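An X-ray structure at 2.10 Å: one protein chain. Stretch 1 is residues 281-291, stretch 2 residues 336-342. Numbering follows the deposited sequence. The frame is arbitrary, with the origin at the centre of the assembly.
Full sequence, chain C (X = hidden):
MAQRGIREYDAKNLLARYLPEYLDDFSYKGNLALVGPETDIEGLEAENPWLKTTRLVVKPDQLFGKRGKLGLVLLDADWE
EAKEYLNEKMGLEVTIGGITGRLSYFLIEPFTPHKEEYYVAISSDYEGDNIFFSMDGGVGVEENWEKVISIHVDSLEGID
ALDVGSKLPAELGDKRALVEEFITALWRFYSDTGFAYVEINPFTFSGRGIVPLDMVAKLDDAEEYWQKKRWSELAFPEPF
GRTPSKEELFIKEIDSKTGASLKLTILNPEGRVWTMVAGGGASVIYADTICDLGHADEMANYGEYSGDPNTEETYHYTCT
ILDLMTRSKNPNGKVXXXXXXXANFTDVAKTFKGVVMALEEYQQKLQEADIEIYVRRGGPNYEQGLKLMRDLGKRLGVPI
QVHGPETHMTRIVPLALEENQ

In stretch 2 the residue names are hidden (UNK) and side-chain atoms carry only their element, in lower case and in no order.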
# COMPACT_ATOMS: atom_id res chain seq x y z
N GLY C 281 55.43 16.52 11.81
CA GLY C 281 56.79 16.26 11.35
C GLY C 281 57.30 17.26 10.33
O GLY C 281 58.34 17.88 10.54
N ALA C 282 56.56 17.43 9.22
CA ALA C 282 56.89 18.33 8.11
C ALA C 282 56.93 19.82 8.48
O ALA C 282 57.78 20.53 7.95
CB ALA C 282 55.93 18.11 6.97
N SER C 283 56.02 20.29 9.38
CA SER C 283 55.96 21.71 9.77
C SER C 283 57.22 22.17 10.50
O SER C 283 57.68 23.29 10.32
CB SER C 283 54.71 22.01 10.58
OG SER C 283 54.61 21.13 11.69
N VAL C 284 57.77 21.25 11.31
CA VAL C 284 59.00 21.42 12.08
C VAL C 284 60.14 21.53 11.09
O VAL C 284 60.96 22.44 11.21
CB VAL C 284 59.16 20.24 13.09
CG1 VAL C 284 60.55 20.20 13.69
CG2 VAL C 284 58.11 20.29 14.19
N ILE C 285 60.15 20.65 10.06
CA ILE C 285 61.19 20.63 9.02
C ILE C 285 61.17 21.92 8.19
O ILE C 285 62.25 22.45 7.90
CB ILE C 285 61.16 19.35 8.14
CG1 ILE C 285 61.40 18.10 9.02
CG2 ILE C 285 62.20 19.43 6.99
CD1 ILE C 285 61.07 16.78 8.39
N TYR C 286 59.97 22.44 7.85
CA TYR C 286 59.86 23.71 7.11
C TYR C 286 60.38 24.86 7.94
O TYR C 286 61.08 25.71 7.40
CB TYR C 286 58.42 23.98 6.65
CG TYR C 286 58.04 23.30 5.36
CD1 TYR C 286 57.60 21.98 5.35
CD2 TYR C 286 58.02 24.00 4.16
CE1 TYR C 286 57.18 21.36 4.17
CE2 TYR C 286 57.60 23.39 2.97
CZ TYR C 286 57.17 22.07 2.99
OH TYR C 286 56.74 21.46 1.84
N ALA C 287 60.10 24.86 9.26
CA ALA C 287 60.61 25.86 10.21
C ALA C 287 62.14 25.77 10.32
O ALA C 287 62.81 26.79 10.33
CB ALA C 287 59.96 25.67 11.57
N ASP C 288 62.70 24.52 10.36
CA ASP C 288 64.14 24.27 10.41
C ASP C 288 64.83 24.90 9.21
O ASP C 288 65.84 25.58 9.38
CB ASP C 288 64.46 22.75 10.47
CG ASP C 288 64.07 22.02 11.75
OD1 ASP C 288 63.55 22.67 12.69
OD2 ASP C 288 64.26 20.77 11.82
N THR C 289 64.27 24.70 7.99
CA THR C 289 64.80 25.23 6.73
C THR C 289 64.77 26.76 6.70
O THR C 289 65.75 27.36 6.29
CB THR C 289 64.10 24.58 5.51
OG1 THR C 289 64.06 23.17 5.71
CG2 THR C 289 64.80 24.88 4.20
N ILE C 290 63.65 27.38 7.15
CA ILE C 290 63.53 28.85 7.19
C ILE C 290 64.61 29.45 8.12
O ILE C 290 65.26 30.41 7.73
CB ILE C 290 62.08 29.33 7.54
CG1 ILE C 290 61.04 28.77 6.54
CG2 ILE C 290 62.00 30.87 7.59
CD1 ILE C 290 59.56 28.70 7.08
N CYS C 291 64.82 28.85 9.33
CA CYS C 291 65.86 29.24 10.30
C CYS C 291 67.25 29.00 9.74
O CYS C 291 68.15 29.82 9.97
CB CYS C 291 65.68 28.50 11.62
SG CYS C 291 64.16 28.93 12.51
N UNK C 336 53.42 33.18 1.44
CA UNK C 336 52.56 32.12 2.00
C UNK C 336 53.04 30.75 1.49
O UNK C 336 52.94 30.46 0.30
c UNK C 336 50.07 31.23 2.25
c UNK C 336 48.62 31.57 1.91
c UNK C 336 50.22 30.97 3.79
c UNK C 336 51.06 32.32 1.71
N UNK C 337 53.57 29.92 2.42
CA UNK C 337 54.08 28.58 2.11
C UNK C 337 53.09 27.50 2.51
O UNK C 337 52.97 27.18 3.69
c UNK C 337 56.56 29.38 2.38
c UNK C 337 57.03 29.22 0.95
c UNK C 337 55.47 28.36 2.74
c UNK C 337 57.74 29.25 3.31
N UNK C 338 52.38 26.97 1.52
CA UNK C 338 51.39 25.89 1.67
C UNK C 338 52.08 24.59 1.33
O UNK C 338 52.05 24.12 0.19
c UNK C 338 48.37 28.03 0.20
c UNK C 338 50.09 26.14 0.85
c UNK C 338 49.62 27.63 0.96
c UNK C 338 48.99 25.12 1.28
N UNK C 339 52.76 24.04 2.32
CA UNK C 339 53.54 22.82 2.12
C UNK C 339 53.03 21.60 2.85
O UNK C 339 51.91 21.58 3.36
N UNK C 340 53.89 20.59 2.87
CA UNK C 340 53.62 19.33 3.53
C UNK C 340 54.29 18.17 2.83
O UNK C 340 54.81 18.31 1.72
N UNK C 341 54.26 17.01 3.49
CA UNK C 341 54.81 15.78 2.93
C UNK C 341 53.78 15.16 1.99
O UNK C 341 52.76 15.79 1.68
c UNK C 341 55.15 14.81 4.05
N UNK C 342 54.04 13.94 1.53
CA UNK C 342 53.10 13.18 0.72
C UNK C 342 52.20 12.53 1.78
O UNK C 342 52.70 11.70 2.54
c UNK C 342 54.81 12.85 -1.16
c UNK C 342 55.87 11.90 -1.77
c UNK C 342 53.81 12.15 -0.20
c UNK C 342 52.76 11.30 -0.98

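Position 336 carries four side-chain carbons, forked at the second, with chi1 near 180°. None of them reaches the helix of stretch 1. A fork at the second carbon with no heteroatom makes this Leu-336, a strand residue whose packing lies elsewhere in the structure.

Position 337 has the same count and the same fork, but here CA-to-CB points toward the helix. One terminal carbon of the fork comes 4.2 Å from Ile-290 CD1, the tip of an isoleucine extended in the m, t rotamer. The residue is Leu-337, and the contact is purely apolar.

Position 338 again has four carbons, now forked at the first, with one arm two carbons long. Its CA-to-CB bond points away from the helix, as strand alternation would predict, and the side chain makes no contact with it. Beta branching with one longer arm identifies Ile-338.

Position 339 has no side-chain atoms. Its CA lies 3.5 Å from Tyr-286 OH, and a CB built on this backbone would point toward the helix and fall 2.4 Å from Tyr-286 CZ, a clash. The space a side chain would need is filled by the tyrosine, so this is Gly-339.

Position 340 is also bare, for a different reason. With phi/psi of 148/171, a CB would be jammed against the carbonyl O of position 339, whatever the helix does. This is Gly-340. Its N donates a hydrogen bond to Tyr-286 OH (3.2 Å, 162° at the hydrogen), while its CA sits 4.3 Å from Ala-282 CB.

Position 341 holds a single carbon, directed sideways and 4.5 Å from Ala-282 CB; its backbone N is nearer that methyl, at 4.0 Å. One carbon means Ala-341.

Position 342 has four carbons forked at the first, one arm two carbons long, and remains out of reach of the helix. It is Ile-342.

The contact is small, 231 Å² summed over both sides, and is built from one helical stripe: Ala-282, Tyr-286 and Ile-290, spaced four residues apart. Ile-290 meets Leu-337 on the strand, and Ala-282 lets the loop come close at Gly-340 and Ala-341. Between them, Tyr-286 reaches across to the glycine pair and accepts the backbone hydrogen bond. The rule to read here is that a large side chain on the helix is paired with an absent one on the loop, and its hydroxyl engages a backbone N left accessible there.

Stretch 2, residues 336-342: LLIGGAI
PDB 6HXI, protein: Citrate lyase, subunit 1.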